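Local coordinates for agrin (Gallus gallus, PDB 1PZ7), which is a basal lamina protein known for organising acetylcholine receptor clustering at nerve-muscle synapses, an activity modulated by alternative splicing and calcium binding, at residues E13-D18 and L186-D191; L54-E59 and G63-S68; I78-V83 and T112-Y117. All coordinates share one frame; numbering follows the deposited sequence.

Contact 1 of 3, residues E13-D18 and L186-D191; sequences EAIAFD and LHLVED
Ile15 and Leu188 have the nearest CA atoms of 13-18 and 186-191, 7.6 Å apart, with no direct hydrogen bond between the segments. Ile15 lies on strand 15-18, which pairs antiparallel with strand 175-181, whereas 186-191 is the loop after strand 184-185. Residues 188-191 have helical backbone angles but lack the regular bonds of a helix; the turn is closed by Asp191 N bonding to His187 O and by a nearly straight return bond from His187 N to Asp191 OD1 (165°), which meets the carboxylate from above its plane.

One branch of Ile15, CG1 and the CD1 beyond it, makes the apolar contact. The Ile15 and Leu188 side chains pass each other pointing opposite ways, CG1 of Ile15 4.0 Å from CD1 of Leu188, while the Ile15 side chain crosses that of Val189 at about a right angle, its CD1 3.6 Å from Val189 CG2. Val189 CG2 sits beside its own backbone N (CG1 anti to it, chi1 171°) and also meets Glu13 OE1 at 3.8 Å. A water accepts from Val189 N at 2.9 Å and donates a weak bond to Glu13 OE2.

Leu188 also touches Val179 and Leu152, extending the contact inward. The chemistry is graded: Ile15 and Leu188 are buried, while Val189 lies at the partly exposed margin, where a water joins the Glu13 carboxylate, weakly, to a backbone amide.

Contact 2 of 3, residues L54-E59 and G63-S68; sequences LSIKTE and GLILWS
Across the interior of the laminin G beta sandwich, Leu54 and Ile56 of strand 45-58 meet Ile65 of strand 63-68. The strands belong to different sheets, and their nearest CA atoms, those of Ile56 and Ile65, are 9.0 Å apart; no hydrogen bond passes between the segments, so the evidence is for face-to-face sheet packing through side chains.

The apolar contacts divide between two ends of one residue. Ile65 offers its CG2 branch to Leu54 and its CD1 end to Ile56, whose side chain it crosses at roughly a right angle with the two CD1 atoms 4.0 Å apart. Ile56 CG1 lies between its backbone N and carbonyl carbon (chi1 70°), a placement from which CD1 extends toward the other sheet.

Backbone bonding runs within each sheet instead. Leu54 and Ile56 pair with Ile114 and Thr112, and on the other side Ile65 and Leu66 both face Leu80 in a classic beta bulge. Ile65 has phi/psi of -89°/-51°, well away from extended values, at this bulge. Both Ile65 and Leu66 direct their CB atoms toward strand 45-58, yet the closest approach here is from Leu54 CD1 to Ile65 CG2, 3.7 Å.

Contact 3 of 3, residues I78-V83 and T112-Y117; sequences IALAIV and THIKAY
The two sheets of the sandwich also meet where strand 77-83 packs over strand 112-119, with Leu80 reaching from one sheet to Ile114 and Ala116 on the other. The nearest CA atoms, those of Leu80 and Ala116, stand 8.3 Å apart, and the segments share no hydrogen bond; contact is made by side chains alone.

Leu80 forks over the opposing strand. Its CD2 methyl meets the CB of Ala116 at 3.8 Å, while the other branch, CD1, makes a more distant approach to CG2 of Ile114 at 4.4 Å. The first torsion sets CG anti to the carbonyl carbon (chi1 -62°), and the second (chi2 177°) puts CD1 anti to CA, with CD2 as the other prong; CD2 faces Ala116 and CD1 faces Ile114. Ile114 and Ala116, two positions apart, both direct their CB atoms toward Leu80, whereas the CB of the intervening Lys115 is directed away.

Neighbouring strands close around the group: Met89 touches both Leu80 and Ala116, and Leu125 lies against both Ile114 and Ala116. All three contacting residues are buried. Aliphatic residues meeting between two antiparallel sheets in this way are typical of the jelly-roll-like sandwich of laminin G domains, related to the concanavalin fold.

Contacts 2 and 3 are wholly buried, with centres 7 Å apart, and bridge the same two sheets: strand 45-58 neighbours 112-119 in one, and 63-68 neighbours 77-83 in the other. Probable backbone hydrogen bonds from Ile114 N to Leu54 O (2.8 Å) and from Ile82 N to Gly63 O (2.7 Å) tie them within those sheets. Contact 1 is partly buried and lies farther out, its centre about 14 Å from that of the chain, joining an N-terminal strand to a late loop. Strand 15-18 shares the sheet of 45-58 and 112-119, so all three contacts reach it. Its mixed chemistry, aliphatic plus water-mediated, contrasts with the purely apolar cross-sheet contacts.

Contact 1 of 3, residues E13-D18 and L186-D191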
ATOM      1  N   GLU A  13      -0.444 -13.623 -12.430  1.00 17.38           N
ATOM      2  CA  GLU A  13       0.732 -12.903 -12.898  1.00 16.30           C
ATOM      3  C   GLU A  13       1.422 -12.244 -11.707  1.00 15.13           C
ATOM      4  O   GLU A  13       0.899 -11.295 -11.131  1.00 15.15           O
ATOM      5  CB  GLU A  13       0.346 -11.854 -13.937  1.00 16.32           C
ATOM      6  CG  GLU A  13       1.504 -10.970 -14.355  1.00 16.73           C
ATOM      7  CD  GLU A  13       1.352 -10.419 -15.758  1.00 16.85           C
ATOM      8  OE1 GLU A  13       2.370 -10.323 -16.476  1.00 18.06           O
ATOM      9  OE2 GLU A  13       0.218 -10.078 -16.143  1.00 17.86           O
ATOM     10  N   ALA A  14       2.587 -12.770 -11.333  1.00 13.66           N
ATOM     11  CA  ALA A  14       3.337 -12.250 -10.192  1.00 12.54           C
ATOM     12  C   ALA A  14       4.505 -11.403 -10.667  1.00 11.63           C
ATOM     13  O   ALA A  14       5.334 -11.856 -11.454  1.00 11.28           O
ATOM     14  CB  ALA A  14       3.829 -13.388  -9.326  1.00 12.65           C
ATOM     15  N   ILE A  15       4.562 -10.171 -10.174  1.00 10.16           N
ATOM     16  CA  ILE A  15       5.594  -9.221 -10.568  1.00  9.95           C
ATOM     17  C   ILE A  15       6.675  -9.114  -9.496  1.00  9.35           C
ATOM     18  O   ILE A  15       6.381  -9.094  -8.304  1.00  9.14           O
ATOM     19  CB  ILE A  15       4.946  -7.847 -10.837  1.00  9.84           C
ATOM     20  CG1 ILE A  15       3.942  -7.952 -11.994  1.00 10.87           C
ATOM     21  CG2 ILE A  15       6.002  -6.797 -11.128  1.00  9.81           C
ATOM     22  CD1 ILE A  15       4.529  -8.470 -13.289  1.00 11.90           C
ATOM     23  N   ALA A  16       7.926  -9.045  -9.942  1.00  9.08           N
ATOM     24  CA  ALA A  16       9.074  -8.978  -9.050  1.00  9.17           C
ATOM     25  C   ALA A  16       9.500  -7.539  -8.821  1.00  8.89           C
ATOM     26  O   ALA A  16       9.445  -6.713  -9.733  1.00  8.79           O
ATOM     27  CB  ALA A  16      10.231  -9.776  -9.619  1.00  9.29           C
ATOM     28  N   PHE A  17       9.933  -7.267  -7.594  1.00  8.62           N
ATOM     29  CA  PHE A  17      10.403  -5.955  -7.172  1.00  8.45           C
ATOM     30  C   PHE A  17      11.820  -6.129  -6.646  1.00  8.38           C
ATOM     31  O   PHE A  17      12.061  -6.967  -5.777  1.00  8.45           O
ATOM     32  CB  PHE A  17       9.474  -5.390  -6.094  1.00  8.35           C
ATOM     33  CG  PHE A  17       8.110  -5.049  -6.611  1.00  8.95           C
ATOM     34  CD1 PHE A  17       7.761  -3.734  -6.863  1.00  9.33           C
ATOM     35  CD2 PHE A  17       7.188  -6.046  -6.888  1.00  9.52           C
ATOM     36  CE1 PHE A  17       6.514  -3.425  -7.363  1.00  9.42           C
ATOM     37  CE2 PHE A  17       5.947  -5.736  -7.387  1.00 10.27           C
ATOM     38  CZ  PHE A  17       5.609  -4.425  -7.625  1.00 10.49           C
ATOM     39  N   ASP A  18      12.760  -5.355  -7.181  1.00  8.36           N
ATOM     40  CA  ASP A  18      14.170  -5.532  -6.836  1.00  8.65           C
ATOM     41  C   ASP A  18      14.726  -4.508  -5.852  1.00  8.75           C
ATOM     42  O   ASP A  18      15.921  -4.509  -5.579  1.00  8.64           O
ATOM     43  CB  ASP A  18      15.018  -5.530  -8.108  1.00  8.40           C
ATOM     44  CG  ASP A  18      15.072  -4.170  -8.782  1.00  9.00           C
ATOM     45  OD1 ASP A  18      15.727  -4.066  -9.841  1.00 10.69           O
ATOM     46  OD2 ASP A  18      14.509  -3.155  -8.324  1.00  9.08           O
ATOM     47  N   LEU A 186      -6.108  -4.678 -10.006  1.00 10.74           N
ATOM     48  CA  LEU A 186      -5.126  -3.880 -10.711  1.00 11.71           C
ATOM     49  C   LEU A 186      -4.472  -4.713 -11.800  1.00 11.74           C
ATOM     50  O   LEU A 186      -4.225  -5.905 -11.622  1.00 12.26           O
ATOM     51  CB  LEU A 186      -4.055  -3.407  -9.733  1.00 12.07           C
ATOM     52  CG  LEU A 186      -3.840  -1.903  -9.598  1.00 13.66           C
ATOM     53  CD1 LEU A 186      -5.144  -1.197  -9.252  1.00 14.19           C
ATOM     54  CD2 LEU A 186      -2.792  -1.645  -8.537  1.00 13.47           C
ATOM     55  N   HIS A 187      -4.210  -4.084 -12.935  1.00 11.81           N
ATOM     56  CA  HIS A 187      -3.465  -4.723 -14.006  1.00 12.09           C
ATOM     57  C   HIS A 187      -2.046  -4.187 -13.804  1.00 12.08           C
ATOM     58  O   HIS A 187      -1.677  -3.162 -14.360  1.00 12.01           O
ATOM     59  CB  HIS A 187      -4.035  -4.348 -15.376  1.00 12.33           C
ATOM     60  CG  HIS A 187      -5.473  -4.735 -15.563  1.00 12.84           C
ATOM     61  ND1 HIS A 187      -6.295  -4.128 -16.489  1.00 14.08           N
ATOM     62  CD2 HIS A 187      -6.233  -5.671 -14.945  1.00 12.99           C
ATOM     63  CE1 HIS A 187      -7.499  -4.671 -16.430  1.00 13.78           C
ATOM     64  NE2 HIS A 187      -7.489  -5.607 -15.498  1.00 13.96           N
ATOM     65  N   LEU A 188      -1.268  -4.886 -12.985  1.00 12.20           N
ATOM     66  CA  LEU A 188       0.050  -4.408 -12.568  1.00 12.20           C
ATOM     67  C   LEU A 188       0.939  -3.939 -13.710  1.00 12.46           C
ATOM     68  O   LEU A 188       1.561  -2.882 -13.622  1.00 12.64           O
ATOM     69  CB  LEU A 188       0.768  -5.476 -11.743  1.00 12.17           C
ATOM     70  CG  LEU A 188       0.077  -5.847 -10.428  1.00 12.54           C
ATOM     71  CD1 LEU A 188       0.864  -6.939  -9.729  1.00 12.59           C
ATOM     72  CD2 LEU A 188      -0.110  -4.638  -9.509  1.00 13.07           C
ATOM     73  N   VAL A 189       0.995  -4.721 -14.777  1.00 12.54           N
ATOM     74  CA  VAL A 189       1.827  -4.383 -15.922  1.00 12.94           C
ATOM     75  C   VAL A 189       1.173  -3.316 -16.800  1.00 13.42           C
ATOM     76  O   VAL A 189       1.767  -2.271 -17.063  1.00 13.71           O
ATOM     77  CB  VAL A 189       2.142  -5.644 -16.761  1.00 12.99           C
ATOM     78  CG1 VAL A 189       2.825  -5.278 -18.070  1.00 13.01           C
ATOM     79  CG2 VAL A 189       3.010  -6.605 -15.961  1.00 12.97           C
ATOM     80  N   GLU A 190      -0.059  -3.570 -17.230  1.00 13.70           N
ATOM     81  CA  GLU A 190      -0.741  -2.681 -18.171  1.00 14.02           C
ATOM     82  C   GLU A 190      -1.246  -1.359 -17.570  1.00 14.02           C
ATOM     83  O   GLU A 190      -1.335  -0.355 -18.292  1.00 14.64           O
ATOM     84  CB  GLU A 190      -1.891  -3.432 -18.856  1.00 14.18           C
ATOM     85  CG  GLU A 190      -1.456  -4.689 -19.603  1.00 14.66           C
ATOM     86  CD  GLU A 190      -0.592  -4.396 -20.817  1.00 15.64           C
ATOM     87  OE1 GLU A 190       0.222  -5.269 -21.194  1.00 16.16           O
ATOM     88  OE2 GLU A 190      -0.725  -3.299 -21.401  1.00 16.42           O
ATOM     89  N   ASP A 191      -1.590  -1.361 -16.281  1.00 13.92           N
ATOM     90  CA  ASP A 191      -2.095  -0.162 -15.596  1.00 13.40           C
ATOM     91  C   ASP A 191      -0.981   0.804 -15.147  1.00 12.95           C
ATOM     92  O   ASP A 191      -1.256   1.965 -14.848  1.00 12.73           O
ATOM     93  CB  ASP A 191      -2.941  -0.540 -14.363  1.00 13.74           C
ATOM     94  CG  ASP A 191      -4.324  -1.086 -14.718  1.00 13.58           C
ATOM     95  OD1 ASP A 191      -5.047  -1.486 -13.770  1.00 14.03           O
ATOM     96  OD2 ASP A 191      -4.778  -1.152 -15.886  1.00 13.96           O
TER
HETATM   97  O   HOH W   1       0.194  -7.550 -14.859  1.00 26.54           O

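Contact 2 of 3, residues L54-E59 and G63-S68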
ATOM      1  N   LEU A  54      -4.072  -7.943  -1.392  1.00  9.68           N
ATOM      2  CA  LEU A  54      -2.973  -8.360  -2.247  1.00  9.95           C
ATOM      3  C   LEU A  54      -2.284  -9.560  -1.640  1.00  9.77           C
ATOM      4  O   LEU A  54      -2.506  -9.892  -0.483  1.00 10.39           O
ATOM      5  CB  LEU A  54      -1.959  -7.224  -2.443  1.00 10.13           C
ATOM      6  CG  LEU A  54      -1.142  -6.758  -1.232  1.00 10.73           C
ATOM      7  CD1 LEU A  54       0.110  -6.004  -1.675  1.00 11.63           C
ATOM      8  CD2 LEU A  54      -1.968  -5.894  -0.296  1.00 11.43           C
ATOM      9  N   SER A  55      -1.460 -10.221  -2.438  1.00  9.63           N
ATOM     10  CA  SER A  55      -0.647 -11.304  -1.931  1.00  9.97           C
ATOM     11  C   SER A  55       0.793 -10.951  -2.229  1.00  9.67           C
ATOM     12  O   SER A  55       1.093 -10.423  -3.297  1.00  9.31           O
ATOM     13  CB  SER A  55      -1.033 -12.628  -2.576  1.00 10.13           C
ATOM     14  OG  SER A  55      -2.213 -13.128  -1.965  1.00 12.16           O
ATOM     15  N   ILE A  56       1.677 -11.208  -1.271  1.00  9.55           N
ATOM     16  CA  ILE A  56       3.085 -10.911  -1.462  1.00  9.57           C
ATOM     17  C   ILE A  56       3.928 -12.087  -1.026  1.00  9.35           C
ATOM     18  O   ILE A  56       3.485 -12.944  -0.261  1.00  9.17           O
ATOM     19  CB  ILE A  56       3.520  -9.620  -0.713  1.00  9.96           C
ATOM     20  CG1 ILE A  56       3.529  -9.822   0.802  1.00 10.26           C
ATOM     21  CG2 ILE A  56       2.638  -8.443  -1.117  1.00 10.25           C
ATOM     22  CD1 ILE A  56       4.187  -8.669   1.544  1.00 11.19           C
ATOM     23  N   LYS A  57       5.155 -12.108  -1.530  1.00  8.93           N
ATOM     24  CA  LYS A  57       6.108 -13.154  -1.221  1.00  9.23           C
ATOM     25  C   LYS A  57       7.419 -12.425  -1.029  1.00  8.93           C
ATOM     26  O   LYS A  57       7.852 -11.687  -1.910  1.00  9.19           O
ATOM     27  CB  LYS A  57       6.181 -14.154  -2.372  1.00  9.24           C
ATOM     28  CG  LYS A  57       7.124 -15.315  -2.153  1.00 10.81           C
ATOM     29  CD  LYS A  57       7.183 -16.173  -3.400  1.00 12.95           C
ATOM     30  CE  LYS A  57       8.165 -17.311  -3.270  1.00 14.15           C
ATOM     31  NZ  LYS A  57       8.149 -18.140  -4.499  1.00 16.11           N
ATOM     32  N   THR A  58       8.055 -12.608   0.121  1.00  8.72           N
ATOM     33  CA  THR A  58       9.235 -11.817   0.414  1.00  8.64           C
ATOM     34  C   THR A  58      10.091 -12.383   1.534  1.00  8.63           C
ATOM     35  O   THR A  58       9.630 -13.184   2.344  1.00  8.50           O
ATOM     36  CB  THR A  58       8.780 -10.388   0.800  1.00  8.74           C
ATOM     37  OG1 THR A  58       9.913  -9.525   0.947  1.00  8.56           O
ATOM     38  CG2 THR A  58       8.100 -10.376   2.171  1.00  9.11           C
ATOM     39  N   GLU A  59      11.350 -11.951   1.546  1.00  8.79           N
ATOM     40  CA  GLU A  59      12.287 -12.251   2.626  1.00  9.10           C
ATOM     41  C   GLU A  59      12.631 -10.961   3.360  1.00  8.85           C
ATOM     42  O   GLU A  59      13.423 -10.960   4.296  1.00  9.00           O
ATOM     43  CB  GLU A  59      13.581 -12.845   2.077  1.00  9.33           C
ATOM     44  CG  GLU A  59      13.427 -14.163   1.349  1.00 11.05           C
ATOM     45  CD  GLU A  59      14.726 -14.611   0.709  1.00 12.78           C
ATOM     46  OE1 GLU A  59      15.117 -14.033  -0.326  1.00 15.84           O
ATOM     47  OE2 GLU A  59      15.365 -15.532   1.245  1.00 15.22           O
ATOM     48  N   GLY A  63      10.427  -2.659   4.225  1.00  8.58           N
ATOM     49  CA  GLY A  63      10.090  -2.303   2.862  1.00  8.63           C
ATOM     50  C   GLY A  63       8.724  -1.687   2.695  1.00  8.62           C
ATOM     51  O   GLY A  63       7.774  -2.082   3.356  1.00  9.45           O
ATOM     52  N   LEU A  64       8.633  -0.715   1.795  1.00  8.25           N
ATOM     53  CA  LEU A  64       7.364  -0.078   1.486  1.00  8.15           C
ATOM     54  C   LEU A  64       6.605  -0.926   0.470  1.00  8.31           C
ATOM     55  O   LEU A  64       7.103  -1.195  -0.622  1.00  8.96           O
ATOM     56  CB  LEU A  64       7.602   1.329   0.942  1.00  8.51           C
ATOM     57  CG  LEU A  64       6.355   2.133   0.569  1.00  9.00           C
ATOM     58  CD1 LEU A  64       5.431   2.316   1.771  1.00  8.71           C
ATOM     59  CD2 LEU A  64       6.768   3.474   0.023  1.00 10.59           C
ATOM     60  N   ILE A  65       5.405  -1.350   0.839  1.00  8.36           N
ATOM     61  CA  ILE A  65       4.576  -2.157  -0.049  1.00  8.65           C
ATOM     62  C   ILE A  65       3.707  -1.278  -0.939  1.00  8.75           C
ATOM     63  O   ILE A  65       3.686  -1.434  -2.157  1.00  8.49           O
ATOM     64  CB  ILE A  65       3.673  -3.120   0.752  1.00  8.50           C
ATOM     65  CG1 ILE A  65       4.522  -4.103   1.563  1.00  9.03           C
ATOM     66  CG2 ILE A  65       2.728  -3.868  -0.196  1.00  9.81           C
ATOM     67  CD1 ILE A  65       3.744  -4.861   2.626  1.00  9.90           C
ATOM     68  N   LEU A  66       2.999  -0.343  -0.320  1.00  9.33           N
ATOM     69  CA  LEU A  66       2.043   0.466  -1.043  1.00  9.93           C
ATOM     70  C   LEU A  66       1.898   1.819  -0.361  1.00  9.09           C
ATOM     71  O   LEU A  66       1.923   1.909   0.867  1.00  9.13           O
ATOM     72  CB  LEU A  66       0.721  -0.314  -1.092  1.00 10.92           C
ATOM     73  CG  LEU A  66      -0.618   0.280  -1.499  1.00 12.60           C
ATOM     74  CD1 LEU A  66      -1.540  -0.874  -1.855  1.00 13.56           C
ATOM     75  CD2 LEU A  66      -1.219   1.110  -0.383  1.00 12.34           C
ATOM     76  N   TRP A  67       1.767   2.872  -1.159  1.00  8.69           N
ATOM     77  CA  TRP A  67       1.541   4.218  -0.645  1.00  8.79           C
ATOM     78  C   TRP A  67       0.442   4.849  -1.481  1.00  8.76           C
ATOM     79  O   TRP A  67       0.575   4.970  -2.691  1.00  8.65           O
ATOM     80  CB  TRP A  67       2.805   5.075  -0.719  1.00  9.04           C
ATOM     81  CG  TRP A  67       2.649   6.449  -0.094  1.00  8.42           C
ATOM     82  CD1 TRP A  67       1.979   7.529  -0.609  1.00  8.79           C
ATOM     83  CD2 TRP A  67       3.173   6.876   1.166  1.00  8.65           C
ATOM     84  NE1 TRP A  67       2.061   8.594   0.255  1.00  9.35           N
ATOM     85  CE2 TRP A  67       2.791   8.220   1.352  1.00  9.30           C
ATOM     86  CE3 TRP A  67       3.933   6.257   2.161  1.00  9.53           C
ATOM     87  CZ2 TRP A  67       3.139   8.945   2.488  1.00  9.29           C
ATOM     88  CZ3 TRP A  67       4.280   6.981   3.285  1.00  9.29           C
ATOM     89  CH2 TRP A  67       3.886   8.311   3.436  1.00  9.91           C
ATOM     90  N   SER A  68      -0.651   5.223  -0.831  1.00  8.83           N
ATOM     91  CA  SER A  68      -1.759   5.882  -1.504  1.00  8.89           C
ATOM     92  C   SER A  68      -1.854   7.302  -0.965  1.00  8.69           C
ATOM     93  O   SER A  68      -2.050   7.507   0.232  1.00  8.85           O
ATOM     94  CB  SER A  68      -3.060   5.122  -1.263  1.00  9.13           C
ATOM     95  OG  SER A  68      -4.165   5.810  -1.827  1.00  9.76           O
TER

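Contact 3 of 3, residues I78-V83 and T112-Y117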
ATOM      1  N   ILE A  78      -2.239   6.806   3.169  1.00  8.30           N
ATOM      2  CA  ILE A  78      -2.473   5.512   3.780  1.00  8.53           C
ATOM      3  C   ILE A  78      -1.444   4.614   3.110  1.00  8.74           C
ATOM      4  O   ILE A  78      -1.268   4.652   1.887  1.00  8.71           O
ATOM      5  CB  ILE A  78      -3.931   5.011   3.627  1.00  8.51           C
ATOM      6  CG1 ILE A  78      -4.119   3.681   4.357  1.00  8.74           C
ATOM      7  CG2 ILE A  78      -4.328   4.866   2.171  1.00  8.68           C
ATOM      8  CD1 ILE A  78      -5.572   3.355   4.618  1.00  9.61           C
ATOM      9  N   ALA A  79      -0.714   3.851   3.912  1.00  8.89           N
ATOM     10  CA  ALA A  79       0.362   3.040   3.381  1.00  9.15           C
ATOM     11  C   ALA A  79       0.477   1.704   4.083  1.00  9.26           C
ATOM     12  O   ALA A  79       0.100   1.572   5.250  1.00  9.28           O
ATOM     13  CB  ALA A  79       1.675   3.790   3.501  1.00  9.55           C
ATOM     14  N   LEU A  80       0.997   0.725   3.348  1.00  8.82           N
ATOM     15  CA  LEU A  80       1.329  -0.590   3.879  1.00  9.31           C
ATOM     16  C   LEU A  80       2.836  -0.742   3.766  1.00  9.09           C
ATOM     17  O   LEU A  80       3.422  -0.414   2.732  1.00  9.05           O
ATOM     18  CB  LEU A  80       0.651  -1.697   3.079  1.00  9.57           C
ATOM     19  CG  LEU A  80      -0.874  -1.662   3.086  1.00 10.38           C
ATOM     20  CD1 LEU A  80      -1.447  -2.759   2.210  1.00 10.95           C
ATOM     21  CD2 LEU A  80      -1.393  -1.780   4.509  1.00 12.09           C
ATOM     22  N   ALA A  81       3.468  -1.243   4.816  1.00  9.34           N
ATOM     23  CA  ALA A  81       4.911  -1.414   4.809  1.00  9.21           C
ATOM     24  C   ALA A  81       5.281  -2.573   5.698  1.00  9.28           C
ATOM     25  O   ALA A  81       4.537  -2.918   6.607  1.00  9.13           O
ATOM     26  CB  ALA A  81       5.592  -0.153   5.309  1.00  9.21           C
ATOM     27  N   ILE A  82       6.432  -3.169   5.427  1.00  8.78           N
ATOM     28  CA  ILE A  82       6.986  -4.182   6.302  1.00  8.87           C
ATOM     29  C   ILE A  82       7.924  -3.415   7.215  1.00  8.76           C
ATOM     30  O   ILE A  82       8.855  -2.775   6.737  1.00  8.54           O
ATOM     31  CB  ILE A  82       7.757  -5.241   5.504  1.00  8.98           C
ATOM     32  CG1 ILE A  82       6.845  -5.920   4.475  1.00  9.43           C
ATOM     33  CG2 ILE A  82       8.356  -6.276   6.451  1.00  9.15           C
ATOM     34  CD1 ILE A  82       7.581  -6.865   3.529  1.00  9.97           C
ATOM     35  N   VAL A  83       7.653  -3.442   8.512  1.00  8.55           N
ATOM     36  CA  VAL A  83       8.472  -2.731   9.479  1.00  8.95           C
ATOM     37  C   VAL A  83       8.924  -3.728  10.524  1.00  8.74           C
ATOM     38  O   VAL A  83       8.107  -4.298  11.246  1.00  8.58           O
ATOM     39  CB  VAL A  83       7.690  -1.596  10.157  1.00  9.23           C
ATOM     40  CG1 VAL A  83       8.538  -0.929  11.230  1.00 10.35           C
ATOM     41  CG2 VAL A  83       7.221  -0.586   9.120  1.00  9.69           C
ATOM     42  N   THR A 112       1.642 -14.774   0.890  1.00  9.71           N
ATOM     43  CA  THR A 112       0.857 -14.404   2.054  1.00  9.56           C
ATOM     44  C   THR A 112      -0.157 -13.342   1.675  1.00  9.57           C
ATOM     45  O   THR A 112       0.187 -12.339   1.038  1.00  9.43           O
ATOM     46  CB  THR A 112       1.784 -13.856   3.144  1.00  9.58           C
ATOM     47  OG1 THR A 112       2.808 -14.817   3.441  1.00  9.89           O
ATOM     48  CG2 THR A 112       1.041 -13.674   4.460  1.00  9.72           C
ATOM     49  N   HIS A 113      -1.401 -13.555   2.088  1.00  9.99           N
ATOM     50  CA  HIS A 113      -2.482 -12.635   1.780  1.00 10.70           C
ATOM     51  C   HIS A 113      -2.529 -11.490   2.782  1.00 10.31           C
ATOM     52  O   HIS A 113      -2.277 -11.683   3.969  1.00 10.69           O
ATOM     53  CB  HIS A 113      -3.813 -13.389   1.787  1.00 11.15           C
ATOM     54  CG  HIS A 113      -4.952 -12.616   1.200  1.00 13.02           C
ATOM     55  ND1 HIS A 113      -5.011 -12.270  -0.133  1.00 16.53           N
ATOM     56  CD2 HIS A 113      -6.084 -12.130   1.764  1.00 15.89           C
ATOM     57  CE1 HIS A 113      -6.126 -11.601  -0.366  1.00 17.17           C
ATOM     58  NE2 HIS A 113      -6.799 -11.508   0.767  1.00 17.02           N
ATOM     59  N   ILE A 114      -2.847 -10.298   2.284  1.00  9.92           N
ATOM     60  CA  ILE A 114      -2.998  -9.109   3.111  1.00  9.74           C
ATOM     61  C   ILE A 114      -4.334  -8.465   2.775  1.00  9.82           C
ATOM     62  O   ILE A 114      -4.641  -8.251   1.609  1.00  9.73           O
ATOM     63  CB  ILE A 114      -1.869  -8.090   2.845  1.00  9.47           C
ATOM     64  CG1 ILE A 114      -0.501  -8.694   3.166  1.00  9.90           C
ATOM     65  CG2 ILE A 114      -2.101  -6.819   3.659  1.00  9.86           C
ATOM     66  CD1 ILE A 114       0.655  -7.853   2.703  1.00 10.83           C
ATOM     67  N   LYS A 115      -5.124  -8.169   3.797  1.00  9.97           N
ATOM     68  CA  LYS A 115      -6.376  -7.447   3.630  1.00 10.83           C
ATOM     69  C   LYS A 115      -6.332  -6.248   4.566  1.00 10.66           C
ATOM     70  O   LYS A 115      -6.222  -6.394   5.785  1.00 10.78           O
ATOM     71  CB  LYS A 115      -7.573  -8.334   3.950  1.00 11.22           C
ATOM     72  CG  LYS A 115      -8.890  -7.584   3.946  1.00 13.78           C
ATOM     73  CD  LYS A 115     -10.060  -8.492   4.231  1.00 16.06           C
ATOM     74  CE  LYS A 115     -10.413  -9.339   3.030  1.00 17.07           C
ATOM     75  NZ  LYS A 115     -11.636 -10.133   3.290  1.00 18.74           N
ATOM     76  N   ALA A 116      -6.395  -5.055   3.998  1.00 10.86           N
ATOM     77  CA  ALA A 116      -6.303  -3.844   4.790  1.00 11.34           C
ATOM     78  C   ALA A 116      -7.350  -2.850   4.331  1.00 11.42           C
ATOM     79  O   ALA A 116      -7.460  -2.566   3.137  1.00 12.49           O
ATOM     80  CB  ALA A 116      -4.934  -3.258   4.652  1.00 11.38           C
ATOM     81  N   TYR A 117      -8.119  -2.317   5.272  1.00 11.45           N
ATOM     82  CA  TYR A 117      -9.120  -1.329   4.916  1.00 11.29           C
ATOM     83  C   TYR A 117      -9.309  -0.271   5.984  1.00 10.50           C
ATOM     84  O   TYR A 117      -8.909  -0.430   7.143  1.00 10.53           O
ATOM     85  CB  TYR A 117     -10.454  -1.982   4.538  1.00 11.93           C
ATOM     86  CG  TYR A 117     -11.182  -2.713   5.642  1.00 13.29           C
ATOM     87  CD1 TYR A 117     -11.051  -4.086   5.793  1.00 15.07           C
ATOM     88  CD2 TYR A 117     -12.040  -2.039   6.505  1.00 14.39           C
ATOM     89  CE1 TYR A 117     -11.731  -4.765   6.784  1.00 16.38           C
ATOM     90  CE2 TYR A 117     -12.727  -2.714   7.502  1.00 15.63           C
ATOM     91  CZ  TYR A 117     -12.567  -4.073   7.633  1.00 16.19           C
ATOM     92  OH  TYR A 117     -13.248  -4.741   8.627  1.00 18.05           O
TER